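Local structure of ankyrin repeat and SOCS box protein 11 (Homo sapiens, 4UUC) at residues R37-S40 against L41-A44; Q177-V180 against E181-H184; G190-L193 against K194-N197. The protein acts as the substrate-recognition component of a cullin-5-RING E3 ubiquitin ligase, directing targets such as BIK, DIRAS2 and RPN1 to ubiquitination and proteasomal degradation. All blocks are in the same frame, centred on the assembly; numbering follows the deposited sequence.

Contact 1: R37-S40 against L41-A44; sequences RVSS and LHEA
The imidazole of His-42 offers its edge to the backbone of Ser-39: Ser-39 N points at ND1 from 3.1 Å, in the ring plane to within 8° and almost straight (174°). Arg-37 O and Val-38 CA approach the same ring obliquely. The other ring nitrogen, NE2, donates to Gly-65 O; held through both nitrogens, the ring is fixed in rotation, with ND1 the accepting nitrogen. The bond to Ser-39 has a return: His-42 N donates to Ser-39 OG at 3.2 Å, which completes a capping box at the start of helix 40-46. Ser-39 to His-42 is the SSLH version of the TPLH signature of ankyrin repeats, here in ANK 2 of the ankyrin repeat domain that makes up this chain. With chi1 at 75°, Ser-39 OG is tucked between the backbone N and the carbonyl carbon, facing the first turn, and it also rests 3.6 Å from Leu-41 CB. Backbone bonds follow, Glu-43 N to Ser-39 O at 3.3 Å and Ala-44 N to Ser-40 O at 2.9 Å. Val-38 CG1 bridges His-42 CB (3.7 Å) and Glu-43 CG (3.8 Å), while the Glu-43 carboxylate reaches on to a salt bridge with Arg-5.

Contact 2: Q177-V180 against E181-H184; sequences QSNV and EVIH
Asn-179 reaches forward with its side-chain amide to the first turn of helix 180-188 and packs against Val-182. Asn-179 OD1 takes the hydrogen of Val-182 N at 2.9 Å, with that donor lying in the plane of the amide carbonyl, the textbook N-cap. This is the tight part of the contact: Asn-179 OD1 also lies 3.3 Å from Val-182 CG2, and the two side chains cross at about a right angle. The cap depends on Asn-179 CG standing anti to the backbone N (chi1 -164°), which brings OD1 within bonding distance of Val-182 N. Ile-183 CG1 also meets the backbone Asn-179 O at 3.6 Å. The looser side is wet. Asn-179 ND2 donates to a water at 3.1 Å, and that water in turn donates to Glu-181 OE1 at 2.6 Å. With an alanine here in place of Asn-179, Val-182 N would probably lose its capping acceptor and the water its ND2 donor. One turn on, Val-180 CG1 lies 3.5 Å from His-184 CD2, the side chains running alongside each other, and His-184 ND1 bonds to Arg-220. Ile-183 wedges between helices 170-175 and 212-220, and Asn-179 and Glu-181 both lean on Val-148 of helix 148-156.

Contact 3: G190-L193 against K194-N197; sequences GANL and KRRN
Asn-192 reaches forward along the chain to the amides of Lys-194 and Arg-195, and its side-chain oxygen OD1 accepts both direct hydrogen bonds between the two segments. Asn-192 OD1 accepts from Lys-194 N, two residues on, at 2.9 Å, the bond that defines an Asx turn; the donor lies in the carbonyl plane. Arg-195 N, 3.1 Å from Asn-192 OD1, stands 58° above that plane, off any lone pair, and its N-H...O angle (136°) is also less straight than that of Lys-194. One side-chain oxygen thus holds two successive peptide N-H groups and fixes the turn in a stretch without regular helix or strand.

Packing between side chains is lighter. Arg-195 CG and CD each lie 3.9 Å from Asn-192 CB, and CG is 3.6 Å from Asn-192 O. That approach follows from chi1 of 61°, which sets CG between the backbone N and the carbonyl carbon. The two side chains cross at about a right angle, the amide and guanidinium planes nearly perpendicular, and Lys-194 CB rests 3.6 Å from Asn-192 OD1.

Water supplies the third kind of link. A single molecule sits 2.7 Å from Arg-195 O and makes a weak bond to Leu-193 O; its two protons cannot serve every acceptor around it.

The turn closes ANK 6, in the loop from helix 180-188 to helix 203-206. Helix 180-188 ends just before it in a Schellman motif, Gly-190 with positive phi as the C-prime residue. Leu-193 then tucks against Thr-187 of that helix and Leu-171 of helix 170-175.

From the N terminus, contact 1 comes first, closing the loop that leads from helix 17-26 into helix 40-46 of ANK 2. The chain then passes through the intervening repeats before contact 2 closes the link between helices 170-175 and 180-188 inside ANK 6. Contact 3 turns the chain beyond the end of helix 180-188, so contacts 2 and 3 bracket that helix, their nearest atoms about 6 Å apart without touching. The three are in series; none nests within or crosses another. Contact 1 lies on the opposite side of the chain's centre, with its centre about 38 Å from that of contact 2.

Contact 1: R37-S40 against L41-A44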
loop_
_atom_site.group_PDB
_atom_site.type_symbol
_atom_site.label_atom_id
_atom_site.label_comp_id
_atom_site.label_asym_id
_atom_site.label_seq_id
_atom_site.Cartn_x
_atom_site.Cartn_y
_atom_site.Cartn_z
ATOM N N ARG A 37 -5.211 -15.537 -15.118
ATOM C CA ARG A 37 -3.855 -15.875 -14.688
ATOM C C ARG A 37 -3.691 -15.761 -13.167
ATOM O O ARG A 37 -2.636 -15.365 -12.671
ATOM C CB ARG A 37 -2.826 -14.991 -15.399
ATOM C CG ARG A 37 -2.824 -15.173 -16.906
ATOM C CD ARG A 37 -1.567 -14.614 -17.545
ATOM N NE ARG A 37 -1.566 -14.820 -18.991
ATOM C CZ ARG A 37 -1.300 -15.980 -19.584
ATOM N NH1 ARG A 37 -1.009 -17.053 -18.859
ATOM N NH2 ARG A 37 -1.326 -16.071 -20.908
ATOM N N VAL A 38 -4.744 -16.126 -12.444
ATOM C CA VAL A 38 -4.706 -16.179 -10.985
ATOM C C VAL A 38 -4.318 -17.581 -10.524
ATOM O O VAL A 38 -4.966 -18.565 -10.889
ATOM C CB VAL A 38 -6.068 -15.794 -10.372
ATOM C CG1 VAL A 38 -6.013 -15.858 -8.846
ATOM C CG2 VAL A 38 -6.486 -14.401 -10.836
ATOM N N SER A 39 -3.258 -17.658 -9.724
ATOM C CA SER A 39 -2.792 -18.916 -9.149
ATOM C C SER A 39 -3.367 -19.120 -7.746
ATOM O O SER A 39 -3.927 -18.199 -7.154
ATOM C CB SER A 39 -1.266 -18.939 -9.080
ATOM O OG SER A 39 -0.791 -18.114 -8.023
ATOM N N SER A 40 -3.212 -20.325 -7.215
ATOM C CA SER A 40 -3.629 -20.607 -5.844
ATOM C C SER A 40 -2.866 -19.729 -4.852
ATOM O O SER A 40 -3.419 -19.304 -3.834
ATOM C CB SER A 40 -3.420 -22.083 -5.520
ATOM O OG SER A 40 -4.297 -22.889 -6.291
ATOM N N LEU A 41 -1.603 -19.442 -5.152
ATOM C CA LEU A 41 -0.805 -18.569 -4.291
ATOM C C LEU A 41 -1.401 -17.164 -4.235
ATOM O O LEU A 41 -1.461 -16.557 -3.164
ATOM C CB LEU A 41 0.646 -18.503 -4.770
ATOM C CG LEU A 41 1.567 -17.606 -3.933
ATOM C CD1 LEU A 41 1.634 -18.085 -2.483
ATOM C CD2 LEU A 41 2.958 -17.543 -4.538
ATOM N N HIS A 42 -1.834 -16.647 -5.385
ATOM C CA HIS A 42 -2.523 -15.357 -5.426
ATOM C C HIS A 42 -3.699 -15.352 -4.451
ATOM O O HIS A 42 -3.873 -14.401 -3.686
ATOM C CB HIS A 42 -3.031 -15.030 -6.838
ATOM C CG HIS A 42 -1.978 -14.508 -7.766
ATOM N ND1 HIS A 42 -1.600 -15.178 -8.910
ATOM C CD2 HIS A 42 -1.240 -13.373 -7.736
ATOM C CE1 HIS A 42 -0.668 -14.484 -9.540
ATOM N NE2 HIS A 42 -0.431 -13.383 -8.848
ATOM N N GLU A 43 -4.497 -16.421 -4.465
ATOM C CA GLU A 43 -5.694 -16.475 -3.632
ATOM C C GLU A 43 -5.360 -16.626 -2.144
ATOM O O GLU A 43 -6.005 -15.998 -1.304
ATOM C CB GLU A 43 -6.613 -17.609 -4.096
ATOM C CG GLU A 43 -6.998 -17.467 -5.569
ATOM C CD GLU A 43 -8.458 -17.759 -5.880
ATOM O OE1 GLU A 43 -9.329 -17.556 -5.005
ATOM O OE2 GLU A 43 -8.738 -18.189 -7.023
ATOM N N ALA A 44 -4.360 -17.437 -1.811
ATOM C CA ALA A 44 -3.932 -17.556 -0.414
ATOM C C ALA A 44 -3.462 -16.207 0.125
ATOM O O ALA A 44 -3.782 -15.831 1.248
ATOM C CB ALA A 44 -2.822 -18.589 -0.267
#

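Contact 2: Q177-V180 against E181-H184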
loop_
_atom_site.group_PDB
_atom_site.type_symbol
_atom_site.label_atom_id
_atom_site.label_comp_id
_atom_site.label_asym_id
_atom_site.label_seq_id
_atom_site.Cartn_x
_atom_site.Cartn_y
_atom_site.Cartn_z
ATOM N N GLN A 177 -9.464 16.199 3.153
ATOM C CA GLN A 177 -10.013 15.223 4.093
ATOM C C GLN A 177 -10.425 15.909 5.396
ATOM O O GLN A 177 -10.597 17.127 5.433
ATOM C CB GLN A 177 -9.004 14.105 4.380
ATOM C CG GLN A 177 -8.304 13.534 3.156
ATOM C CD GLN A 177 -9.248 13.195 2.023
ATOM O OE1 GLN A 177 -10.365 12.723 2.245
ATOM N NE2 GLN A 177 -8.801 13.435 0.795
ATOM N N SER A 178 -10.575 15.119 6.458
ATOM C CA SER A 178 -11.139 15.606 7.715
ATOM C C SER A 178 -10.256 15.319 8.933
ATOM O O SER A 178 -10.742 15.343 10.069
ATOM C CB SER A 178 -12.521 14.980 7.931
ATOM O OG SER A 178 -13.394 15.306 6.862
ATOM N N ASN A 179 -8.969 15.066 8.705
ATOM C CA ASN A 179 -8.053 14.714 9.793
ATOM C C ASN A 179 -7.082 15.833 10.150
ATOM O O ASN A 179 -6.159 16.142 9.394
ATOM C CB ASN A 179 -7.255 13.461 9.445
ATOM C CG ASN A 179 -6.606 12.838 10.665
ATOM O OD1 ASN A 179 -5.604 13.339 11.170
ATOM N ND2 ASN A 179 -7.186 11.743 11.153
ATOM N N VAL A 180 -7.296 16.413 11.326
ATOM C CA VAL A 180 -6.485 17.512 11.832
ATOM C C VAL A 180 -5.083 17.056 12.231
ATOM O O VAL A 180 -4.111 17.778 12.002
ATOM C CB VAL A 180 -7.183 18.186 13.043
ATOM C CG1 VAL A 180 -6.232 19.118 13.807
ATOM C CG2 VAL A 180 -8.413 18.953 12.584
ATOM N N GLU A 181 -4.971 15.869 12.826
ATOM C CA GLU A 181 -3.669 15.364 13.262
ATOM C C GLU A 181 -2.679 15.302 12.091
ATOM O O GLU A 181 -1.507 15.647 12.246
ATOM C CB GLU A 181 -3.813 13.992 13.926
ATOM C CG GLU A 181 -4.380 14.096 15.344
ATOM C CD GLU A 181 -4.401 12.776 16.105
ATOM O OE1 GLU A 181 -4.725 11.727 15.505
ATOM O OE2 GLU A 181 -4.092 12.797 17.316
ATOM N N VAL A 182 -3.163 14.900 10.921
ATOM C CA VAL A 182 -2.322 14.829 9.728
ATOM C C VAL A 182 -1.824 16.219 9.304
ATOM O O VAL A 182 -0.664 16.375 8.921
ATOM C CB VAL A 182 -3.084 14.159 8.566
ATOM C CG1 VAL A 182 -2.327 14.307 7.244
ATOM C CG2 VAL A 182 -3.321 12.691 8.878
ATOM N N ILE A 183 -2.697 17.221 9.373
ATOM C CA ILE A 183 -2.317 18.593 9.044
ATOM C C ILE A 183 -1.149 19.059 9.917
ATOM O O ILE A 183 -0.157 19.592 9.408
ATOM C CB ILE A 183 -3.509 19.570 9.215
ATOM C CG1 ILE A 183 -4.657 19.198 8.271
ATOM C CG2 ILE A 183 -3.077 21.015 8.965
ATOM C CD1 ILE A 183 -4.356 19.389 6.786
ATOM N N HIS A 184 -1.251 18.860 11.228
ATOM C CA HIS A 184 -0.200 19.335 12.131
ATOM C C HIS A 184 1.091 18.528 11.978
ATOM O O HIS A 184 2.187 19.082 12.078
ATOM C CB HIS A 184 -0.682 19.301 13.584
ATOM C CG HIS A 184 -1.722 20.333 13.890
ATOM N ND1 HIS A 184 -1.540 21.673 13.616
ATOM C CD2 HIS A 184 -2.955 20.226 14.439
ATOM C CE1 HIS A 184 -2.616 22.346 13.984
ATOM N NE2 HIS A 184 -3.489 21.491 14.487
HETATM O O HOH W 1 -6.963 11.619 14.229
#

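Contact 3: G190-L193 against K194-N197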
loop_
_atom_site.group_PDB
_atom_site.type_symbol
_atom_site.label_atom_id
_atom_site.label_comp_id
_atom_site.label_asym_id
_atom_site.label_seq_id
_atom_site.Cartn_x
_atom_site.Cartn_y
_atom_site.Cartn_z
ATOM N N GLY A 190 7.626 20.351 8.125
ATOM C CA GLY A 190 8.101 21.356 7.190
ATOM C C GLY A 190 7.318 21.518 5.901
ATOM O O GLY A 190 7.846 22.047 4.922
ATOM N N ALA A 191 6.063 21.081 5.890
ATOM C CA ALA A 191 5.231 21.235 4.704
ATOM C C ALA A 191 5.080 22.708 4.341
ATOM O O ALA A 191 4.958 23.566 5.216
ATOM C CB ALA A 191 3.873 20.607 4.922
ATOM N N ASN A 192 5.106 22.990 3.043
ATOM C CA ASN A 192 4.912 24.343 2.536
ATOM C C ASN A 192 3.425 24.667 2.434
ATOM O O ASN A 192 2.735 24.173 1.542
ATOM C CB ASN A 192 5.590 24.492 1.170
ATOM C CG ASN A 192 5.608 25.927 0.675
ATOM O OD1 ASN A 192 4.657 26.683 0.870
ATOM N ND2 ASN A 192 6.699 26.305 0.023
ATOM N N LEU A 193 2.931 25.502 3.342
ATOM C CA LEU A 193 1.498 25.782 3.412
ATOM C C LEU A 193 1.018 26.748 2.335
ATOM O O LEU A 193 -0.186 26.903 2.133
ATOM C CB LEU A 193 1.133 26.342 4.794
ATOM C CG LEU A 193 0.689 25.308 5.837
ATOM C CD1 LEU A 193 1.848 24.407 6.241
ATOM C CD2 LEU A 193 0.077 25.982 7.059
ATOM N N LYS A 194 1.949 27.392 1.638
ATOM C CA LYS A 194 1.588 28.436 0.683
ATOM C C LYS A 194 1.521 27.940 -0.764
ATOM O O LYS A 194 0.755 28.477 -1.566
ATOM C CB LYS A 194 2.582 29.598 0.788
ATOM C CG LYS A 194 2.593 30.287 2.153
ATOM C CD LYS A 194 1.320 31.088 2.403
ATOM C CE LYS A 194 1.269 31.645 3.823
ATOM N NZ LYS A 194 2.302 32.687 4.086
ATOM N N ARG A 195 2.294 26.912 -1.108
ATOM C CA ARG A 195 2.430 26.546 -2.516
ATOM C C ARG A 195 1.123 26.017 -3.106
ATOM O O ARG A 195 0.322 25.366 -2.427
ATOM C CB ARG A 195 3.548 25.521 -2.711
ATOM C CG ARG A 195 3.355 24.210 -1.997
ATOM C CD ARG A 195 4.469 23.246 -2.368
ATOM N NE ARG A 195 4.339 22.771 -3.742
ATOM C CZ ARG A 195 5.194 21.945 -4.336
ATOM N NH1 ARG A 195 6.263 21.502 -3.684
ATOM N NH2 ARG A 195 4.982 21.565 -5.589
ATOM N N ARG A 196 0.920 26.324 -4.383
ATOM C CA ARG A 196 -0.319 26.002 -5.077
ATOM C C ARG A 196 -0.145 24.790 -5.980
ATOM O O ARG A 196 0.961 24.512 -6.451
ATOM C CB ARG A 196 -0.791 27.214 -5.884
ATOM C CG ARG A 196 -0.906 28.474 -5.038
ATOM C CD ARG A 196 -1.482 29.652 -5.807
ATOM N NE ARG A 196 -1.850 30.737 -4.898
ATOM C CZ ARG A 196 -3.004 30.809 -4.236
ATOM N NH1 ARG A 196 -3.925 29.864 -4.382
ATOM N NH2 ARG A 196 -3.243 31.833 -3.427
ATOM N N ASN A 197 -1.244 24.074 -6.211
ATOM C CA ASN A 197 -1.227 22.873 -7.039
ATOM C C ASN A 197 -1.620 23.168 -8.488
ATOM O O ASN A 197 -1.645 24.324 -8.907
ATOM C CB ASN A 197 -2.145 21.799 -6.433
ATOM C CG ASN A 197 -3.630 22.161 -6.494
ATOM O OD1 ASN A 197 -4.024 23.190 -7.041
ATOM N ND2 ASN A 197 -4.460 21.297 -5.920
HETATM O O HOH W 2 -0.384 24.646 0.100
#